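Local coordinates for hexokinase (Schistosoma mansoni, PDB 1BDG), which probably catalyses the ATP-dependent phosphorylation of glucose and other hexoses to hexose 6-phosphates, the first step of glycolysis, at residues Y26-R38 and Y376-R388. Sequence-based numbering, arbitrary orientation.
Unlike the reference sequence in segment 26-38: Met33 (reference Thr). With SO4 (sulfate ion), chain E.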
ATOM      1  N   TYR A  26      14.826 -12.016  -8.209  1.00 16.87           N
ATOM      2  CA  TYR A  26      13.382 -11.835  -8.204  1.00 16.03           C
ATOM      3  C   TYR A  26      12.628 -13.139  -8.446  1.00 16.90           C
ATOM      4  O   TYR A  26      11.630 -13.401  -7.785  1.00 14.96           O
ATOM      5  CB  TYR A  26      12.986 -10.746  -9.195  1.00 16.32           C
ATOM      6  CG  TYR A  26      13.567  -9.414  -8.813  1.00 14.34           C
ATOM      7  CD1 TYR A  26      13.374  -8.907  -7.538  1.00 15.86           C
ATOM      8  CD2 TYR A  26      14.349  -8.686  -9.699  1.00 15.37           C
ATOM      9  CE1 TYR A  26      13.951  -7.715  -7.144  1.00 15.97           C
ATOM     10  CE2 TYR A  26      14.930  -7.481  -9.314  1.00 15.36           C
ATOM     11  CZ  TYR A  26      14.725  -7.011  -8.026  1.00 13.66           C
ATOM     12  OH  TYR A  26      15.315  -5.861  -7.591  1.00 16.95           O
ATOM     13  N   GLU A  27      13.113 -13.971  -9.366  1.00 19.60           N
ATOM     14  CA  GLU A  27      12.466 -15.264  -9.619  1.00 22.40           C
ATOM     15  C   GLU A  27      12.305 -15.967  -8.255  1.00 21.54           C
ATOM     16  O   GLU A  27      11.240 -16.472  -7.924  1.00 21.68           O
ATOM     17  CB  GLU A  27      13.306 -16.128 -10.582  1.00 22.75           C
ATOM     18  CG  GLU A  27      13.487 -15.514 -11.989  1.00 24.83           C
ATOM     19  CD  GLU A  27      14.404 -16.319 -12.943  1.00 24.86           C
ATOM     20  OE1 GLU A  27      15.362 -16.982 -12.480  1.00 26.78           O
ATOM     21  OE2 GLU A  27      14.195 -16.249 -14.175  1.00 24.15           O
ATOM     22  N   GLU A  28      13.342 -15.888  -7.429  1.00 21.64           N
ATOM     23  CA  GLU A  28      13.344 -16.492  -6.109  1.00 21.33           C
ATOM     24  C   GLU A  28      12.411 -15.820  -5.104  1.00 20.84           C
ATOM     25  O   GLU A  28      11.659 -16.510  -4.422  1.00 21.12           O
ATOM     26  CB  GLU A  28      14.741 -16.472  -5.539  1.00 23.34           C
ATOM     27  CG  GLU A  28      14.854 -17.211  -4.242  1.00 26.87           C
ATOM     28  CD  GLU A  28      15.688 -18.432  -4.416  1.00 32.49           C
ATOM     29  OE1 GLU A  28      16.735 -18.296  -5.115  1.00 32.93           O
ATOM     30  OE2 GLU A  28      15.287 -19.515  -3.891  1.00 33.66           O
ATOM     31  N   ILE A  29      12.500 -14.500  -4.946  1.00 19.36           N
ATOM     32  CA  ILE A  29      11.600 -13.813  -4.005  1.00 19.16           C
ATOM     33  C   ILE A  29      10.191 -14.307  -4.351  1.00 19.17           C
ATOM     34  O   ILE A  29       9.502 -14.895  -3.517  1.00 18.89           O
ATOM     35  CB  ILE A  29      11.671 -12.265  -4.132  1.00 17.16           C
ATOM     36  CG1 ILE A  29      12.952 -11.737  -3.494  1.00 17.23           C
ATOM     37  CG2 ILE A  29      10.455 -11.609  -3.508  1.00 17.67           C
ATOM     38  CD1 ILE A  29      14.113 -11.619  -4.449  1.00 16.84           C
ATOM     39  N   CYS A  30       9.831 -14.169  -5.624  1.00 19.15           N
ATOM     40  CA  CYS A  30       8.545 -14.625  -6.132  1.00 19.05           C
ATOM     41  C   CYS A  30       8.280 -16.080  -5.763  1.00 17.66           C
ATOM     42  O   CYS A  30       7.215 -16.401  -5.243  1.00 19.51           O
ATOM     43  CB  CYS A  30       8.506 -14.458  -7.646  1.00 20.68           C
ATOM     44  SG  CYS A  30       7.227 -15.372  -8.467  1.00 19.28           S
ATOM     45  N   ASP A  31       9.273 -16.936  -5.972  1.00 18.19           N
ATOM     46  CA  ASP A  31       9.179 -18.367  -5.670  1.00 18.98           C
ATOM     47  C   ASP A  31       8.886 -18.631  -4.205  1.00 18.89           C
ATOM     48  O   ASP A  31       8.044 -19.457  -3.881  1.00 19.05           O
ATOM     49  CB  ASP A  31      10.485 -19.055  -6.030  1.00 21.85           C
ATOM     50  CG  ASP A  31      10.273 -20.338  -6.763  1.00 22.17           C
ATOM     51  OD1 ASP A  31       9.603 -20.289  -7.815  1.00 24.87           O
ATOM     52  OD2 ASP A  31      10.777 -21.383  -6.302  1.00 21.68           O
ATOM     53  N   ARG A  32       9.635 -17.968  -3.328  1.00 19.37           N
ATOM     54  CA  ARG A  32       9.457 -18.075  -1.878  1.00 18.90           C
ATOM     55  C   ARG A  32       8.091 -17.481  -1.492  1.00 18.90           C
ATOM     56  O   ARG A  32       7.360 -18.053  -0.685  1.00 18.67           O
ATOM     57  CB  ARG A  32      10.584 -17.311  -1.146  1.00 17.80           C
ATOM     58  CG  ARG A  32      11.894 -18.065  -1.047  1.00 16.37           C
ATOM     59  CD  ARG A  32      13.058 -17.176  -0.663  1.00 13.46           C
ATOM     60  NE  ARG A  32      14.309 -17.930  -0.628  1.00 13.19           N
ATOM     61  CZ  ARG A  32      14.918 -18.346   0.489  1.00 15.91           C
ATOM     62  NH1 ARG A  32      14.406 -18.063   1.685  1.00 13.75           N
ATOM     63  NH2 ARG A  32      15.995 -19.134   0.411  1.00 16.02           N
ATOM     64  N   MET A  33       7.749 -16.345  -2.097  1.00 17.99           N
ATOM     65  CA  MET A  33       6.484 -15.681  -1.829  1.00 18.36           C
ATOM     66  C   MET A  33       5.332 -16.656  -2.095  1.00 17.57           C
ATOM     67  O   MET A  33       4.545 -16.947  -1.191  1.00 18.99           O
ATOM     68  CB  MET A  33       6.352 -14.423  -2.692  1.00 17.46           C
ATOM     69  CG  MET A  33       5.065 -13.638  -2.465  1.00 18.59           C
ATOM     70  SD  MET A  33       4.971 -12.086  -3.425  1.00 21.97           S
ATOM     71  CE  MET A  33       6.131 -11.102  -2.469  1.00 18.85           C
ATOM     72  N   GLY A  34       5.263 -17.181  -3.317  1.00 14.95           N
ATOM     73  CA  GLY A  34       4.227 -18.134  -3.665  1.00 13.72           C
ATOM     74  C   GLY A  34       4.206 -19.279  -2.681  1.00 16.07           C
ATOM     75  O   GLY A  34       3.146 -19.758  -2.300  1.00 17.68           O
ATOM     76  N   GLU A  35       5.379 -19.714  -2.240  1.00 18.01           N
ATOM     77  CA  GLU A  35       5.459 -20.796  -1.266  1.00 19.34           C
ATOM     78  C   GLU A  35       4.688 -20.388   0.006  1.00 19.06           C
ATOM     79  O   GLU A  35       3.971 -21.215   0.577  1.00 19.94           O
ATOM     80  CB  GLU A  35       6.935 -21.144  -0.945  1.00 22.57           C
ATOM     81  CG  GLU A  35       7.753 -21.777  -2.107  1.00 27.40           C
ATOM     82  CD  GLU A  35       9.301 -21.663  -1.938  1.00 30.97           C
ATOM     83  OE1 GLU A  35       9.825 -21.782  -0.803  1.00 33.38           O
ATOM     84  OE2 GLU A  35      10.009 -21.440  -2.949  1.00 30.44           O
ATOM     85  N   SER A  36       4.798 -19.117   0.424  1.00 17.21           N
ATOM     86  CA  SER A  36       4.113 -18.618   1.638  1.00 16.10           C
ATOM     87  C   SER A  36       2.616 -18.456   1.516  1.00 16.30           C
ATOM     88  O   SER A  36       1.892 -18.764   2.454  1.00 18.64           O
ATOM     89  CB  SER A  36       4.685 -17.286   2.100  1.00 15.23           C
ATOM     90  OG  SER A  36       6.084 -17.372   2.267  1.00 20.14           O
ATOM     91  N   MET A  37       2.146 -17.936   0.388  1.00 15.89           N
ATOM     92  CA  MET A  37       0.717 -17.747   0.184  1.00 14.67           C
ATOM     93  C   MET A  37      -0.050 -19.070   0.272  1.00 17.02           C
ATOM     94  O   MET A  37      -1.084 -19.137   0.955  1.00 16.42           O
ATOM     95  CB  MET A  37       0.444 -17.070  -1.152  1.00 14.22           C
ATOM     96  CG  MET A  37       0.921 -15.650  -1.250  1.00 13.53           C
ATOM     97  SD  MET A  37       0.512 -14.943  -2.837  1.00 14.89           S
ATOM     98  CE  MET A  37       0.936 -13.250  -2.604  1.00 11.82           C
ATOM     99  N   ARG A  38       0.440 -20.125  -0.389  1.00 18.52           N
ATOM    100  CA  ARG A  38      -0.271 -21.397  -0.300  1.00 19.36           C
ATOM    101  C   ARG A  38      -0.236 -21.968   1.119  1.00 19.47           C
ATOM    102  O   ARG A  38      -1.154 -22.672   1.527  1.00 20.02           O
ATOM    103  CB  ARG A  38       0.177 -22.418  -1.354  1.00 22.23           C
ATOM    104  CG  ARG A  38       1.589 -22.927  -1.266  1.00 25.31           C
ATOM    105  CD  ARG A  38       1.618 -24.437  -1.505  1.00 25.18           C
ATOM    106  NE  ARG A  38       1.721 -25.158  -0.236  1.00 28.20           N
ATOM    107  CZ  ARG A  38       2.808 -25.827   0.159  1.00 30.66           C
ATOM    108  NH1 ARG A  38       3.889 -25.873  -0.623  1.00 30.85           N
ATOM    109  NH2 ARG A  38       2.800 -26.493   1.317  1.00 31.64           N
ATOM    110  N   TYR A 376      10.655  -3.333  -9.134  1.00 19.85           N
ATOM    111  CA  TYR A 376      10.903  -4.730  -9.435  1.00 18.05           C
ATOM    112  C   TYR A 376      10.330  -5.661  -8.375  1.00 18.71           C
ATOM    113  O   TYR A 376       9.820  -6.724  -8.700  1.00 19.38           O
ATOM    114  CB  TYR A 376      12.398  -4.972  -9.589  1.00 18.75           C
ATOM    115  CG  TYR A 376      12.983  -4.408 -10.851  1.00 17.68           C
ATOM    116  CD1 TYR A 376      12.164  -4.034 -11.914  1.00 20.89           C
ATOM    117  CD2 TYR A 376      14.352  -4.266 -11.001  1.00 19.97           C
ATOM    118  CE1 TYR A 376      12.694  -3.540 -13.087  1.00 20.50           C
ATOM    119  CE2 TYR A 376      14.895  -3.766 -12.175  1.00 20.64           C
ATOM    120  CZ  TYR A 376      14.054  -3.406 -13.211  1.00 20.72           C
ATOM    121  OH  TYR A 376      14.573  -2.897 -14.367  1.00 22.69           O
ATOM    122  N   LEU A 377      10.403  -5.272  -7.107  1.00 18.20           N
ATOM    123  CA  LEU A 377       9.859  -6.126  -6.062  1.00 16.54           C
ATOM    124  C   LEU A 377       8.339  -6.301  -6.214  1.00 17.26           C
ATOM    125  O   LEU A 377       7.843  -7.432  -6.187  1.00 17.45           O
ATOM    126  CB  LEU A 377      10.248  -5.623  -4.668  1.00 12.84           C
ATOM    127  CG  LEU A 377      11.675  -5.922  -4.179  1.00 10.51           C
ATOM    128  CD1 LEU A 377      11.933  -5.306  -2.823  1.00 10.10           C
ATOM    129  CD2 LEU A 377      11.894  -7.413  -4.113  1.00 10.85           C
ATOM    130  N   ALA A 378       7.614  -5.207  -6.452  1.00 16.54           N
ATOM    131  CA  ALA A 378       6.155  -5.263  -6.627  1.00 15.20           C
ATOM    132  C   ALA A 378       5.864  -6.093  -7.871  1.00 16.13           C
ATOM    133  O   ALA A 378       4.909  -6.892  -7.898  1.00 14.94           O
ATOM    134  CB  ALA A 378       5.589  -3.870  -6.785  1.00 14.12           C
ATOM    135  N   GLY A 379       6.734  -5.922  -8.871  1.00 13.95           N
ATOM    136  CA  GLY A 379       6.630  -6.642 -10.125  1.00 13.38           C
ATOM    137  C   GLY A 379       6.756  -8.138  -9.925  1.00 14.42           C
ATOM    138  O   GLY A 379       6.037  -8.917 -10.547  1.00 15.48           O
ATOM    139  N   ALA A 380       7.653  -8.558  -9.044  1.00 14.53           N
ATOM    140  CA  ALA A 380       7.816  -9.977  -8.790  1.00 15.89           C
ATOM    141  C   ALA A 380       6.512 -10.438  -8.182  1.00 18.07           C
ATOM    142  O   ALA A 380       5.930 -11.416  -8.626  1.00 19.30           O
ATOM    143  CB  ALA A 380       8.964 -10.226  -7.841  1.00 15.50           C
ATOM    144  N   GLY A 381       6.018  -9.672  -7.215  1.00 19.79           N
ATOM    145  CA  GLY A 381       4.768 -10.002  -6.549  1.00 19.88           C
ATOM    146  C   GLY A 381       3.595 -10.227  -7.488  1.00 18.86           C
ATOM    147  O   GLY A 381       2.840 -11.181  -7.296  1.00 17.85           O
ATOM    148  N   ILE A 382       3.414  -9.372  -8.496  1.00 18.32           N
ATOM    149  CA  ILE A 382       2.298  -9.584  -9.406  1.00 18.60           C
ATOM    150  C   ILE A 382       2.556 -10.851 -10.194  1.00 18.65           C
ATOM    151  O   ILE A 382       1.630 -11.612 -10.440  1.00 21.73           O
ATOM    152  CB  ILE A 382       2.069  -8.439 -10.412  1.00 19.39           C
ATOM    153  CG1 ILE A 382       1.841  -7.118  -9.697  1.00 17.71           C
ATOM    154  CG2 ILE A 382       0.823  -8.741 -11.275  1.00 18.84           C
ATOM    155  CD1 ILE A 382       1.682  -5.994 -10.663  1.00 19.71           C
ATOM    156  N   ALA A 383       3.804 -11.096 -10.578  1.00 16.69           N
ATOM    157  CA  ALA A 383       4.121 -12.304 -11.325  1.00 16.56           C
ATOM    158  C   ALA A 383       3.789 -13.511 -10.485  1.00 16.84           C
ATOM    159  O   ALA A 383       3.527 -14.578 -11.004  1.00 20.74           O
ATOM    160  CB  ALA A 383       5.557 -12.327 -11.692  1.00 18.97           C
ATOM    161  N   CYS A 384       3.825 -13.348  -9.174  1.00 18.62           N
ATOM    162  CA  CYS A 384       3.495 -14.436  -8.274  1.00 18.33           C
ATOM    163  C   CYS A 384       1.993 -14.643  -8.208  1.00 18.45           C
ATOM    164  O   CYS A 384       1.524 -15.776  -8.093  1.00 18.30           O
ATOM    165  CB  CYS A 384       4.007 -14.162  -6.875  1.00 19.60           C
ATOM    166  SG  CYS A 384       3.141 -15.191  -5.692  1.00 26.54           S
ATOM    167  N   ILE A 385       1.245 -13.542  -8.238  1.00 18.40           N
ATOM    168  CA  ILE A 385      -0.216 -13.580  -8.198  1.00 17.54           C
ATOM    169  C   ILE A 385      -0.717 -14.233  -9.479  1.00 17.57           C
ATOM    170  O   ILE A 385      -1.546 -15.139  -9.449  1.00 18.59           O
ATOM    171  CB  ILE A 385      -0.798 -12.157  -8.058  1.00 16.49           C
ATOM    172  CG1 ILE A 385      -0.619 -11.647  -6.626  1.00 17.13           C
ATOM    173  CG2 ILE A 385      -2.240 -12.129  -8.456  1.00 17.57           C
ATOM    174  CD1 ILE A 385      -1.255 -12.522  -5.575  1.00 15.72           C
ATOM    175  N   LEU A 386      -0.180 -13.787 -10.605  1.00 18.19           N
ATOM    176  CA  LEU A 386      -0.541 -14.328 -11.913  1.00 17.65           C
ATOM    177  C   LEU A 386      -0.246 -15.831 -11.974  1.00 16.20           C
ATOM    178  O   LEU A 386      -0.890 -16.565 -12.723  1.00 15.84           O
ATOM    179  CB  LEU A 386       0.232 -13.605 -13.027  1.00 15.01           C
ATOM    180  CG  LEU A 386      -0.009 -12.109 -13.170  1.00 11.52           C
ATOM    181  CD1 LEU A 386       0.591 -11.646 -14.467  1.00 12.36           C
ATOM    182  CD2 LEU A 386      -1.483 -11.807 -13.147  1.00 10.73           C
ATOM    183  N   ARG A 387       0.757 -16.266 -11.219  1.00 16.05           N
ATOM    184  CA  ARG A 387       1.119 -17.675 -11.172  1.00 16.91           C
ATOM    185  C   ARG A 387       0.158 -18.466 -10.295  1.00 16.09           C
ATOM    186  O   ARG A 387       0.105 -19.685 -10.368  1.00 15.24           O
ATOM    187  CB  ARG A 387       2.542 -17.851 -10.660  1.00 17.72           C
ATOM    188  CG  ARG A 387       3.581 -17.400 -11.648  1.00 19.27           C
ATOM    189  CD  ARG A 387       4.896 -18.120 -11.451  1.00 19.99           C
ATOM    190  NE  ARG A 387       5.982 -17.415 -12.126  1.00 20.10           N
ATOM    191  CZ  ARG A 387       7.158 -17.140 -11.566  1.00 20.89           C
ATOM    192  NH1 ARG A 387       7.424 -17.515 -10.316  1.00 17.73           N
ATOM    193  NH2 ARG A 387       8.080 -16.498 -12.269  1.00 20.30           N
ATOM    194  N   ARG A 388      -0.592 -17.751  -9.468  1.00 16.31           N
ATOM    195  CA  ARG A 388      -1.567 -18.348  -8.576  1.00 17.95           C
ATOM    196  C   ARG A 388      -2.923 -18.286  -9.255  1.00 17.73           C
ATOM    197  O   ARG A 388      -3.506 -19.319  -9.566  1.00 20.13           O
ATOM    198  CB  ARG A 388      -1.572 -17.601  -7.242  1.00 17.93           C
ATOM    199  CG  ARG A 388      -2.662 -18.001  -6.296  1.00 17.71           C
ATOM    200  CD  ARG A 388      -2.206 -17.820  -4.856  1.00 17.32           C
ATOM    201  NE  ARG A 388      -1.500 -19.001  -4.342  1.00 18.79           N
ATOM    202  CZ  ARG A 388      -2.054 -20.196  -4.114  1.00 15.41           C
ATOM    203  NH1 ARG A 388      -3.334 -20.421  -4.345  1.00 16.08           N
ATOM    204  NH2 ARG A 388      -1.316 -21.173  -3.635  1.00 17.93           N
TER
HETATM  205  S   SO4 E 504      -2.016 -23.891  -4.121  1.00 38.87           S
HETATM  206  O1  SO4 E 504      -0.616 -23.626  -4.333  1.00 40.23           O
HETATM  207  O2  SO4 E 504      -2.794 -22.923  -4.837  1.00 37.97           O
HETATM  208  O3  SO4 E 504      -2.321 -25.215  -4.605  1.00 37.13           O
HETATM  209  O4  SO4 E 504      -2.327 -23.800  -2.718  1.00 36.46           O
HETATM  210  O   HOH W   1       1.367 -19.381  -4.019  1.00 14.57           O
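Cys30 and Cys384 interlock as knobs into holes where the two helices cross. Cys30 sits among Ala380, Ala383 and Cys384; the placing of the Arg387 guanidinium beside it is doubtful. Cys384 sits among Cys30, Met33, Gly34 and Met37. Cys384 SG, anti to the backbone N (chi1 161°), lies 3.7 Å from Gly34 CA. Met33, extended as far as SD, brings SD 3.8 Å from Gly381 CA. The extended Met37 crosses Ile385 at about a right angle, with CE 3.8 Å from Ile385 CD1.

At the other end, Tyr376 CB lies over one Tyr26 ring face in a CH-pi contact, 3.9 Å from the centroid. Leu377 CD2 meets the Tyr26 ring at its edge, 3.7 Å from CE1. The tyrosine planes lie 67° apart.

The axes cross at -48°, 8.7 Å apart. The contact packs helix 23-41 against helix 357-389 of the predicted large subdomain, part of the actin-like ATPase fold of hexokinases. Ile385 also packs on strands 212-218 and 222-229.

A water accepts from Arg388 NE (2.9 Å) and donates to Gly34 O. Arg388 NH1 forms a salt bridge with Glu228 and a weak bond to a doubtfully placed sulfate, probably from crystallisation liquor, also held by Lys232.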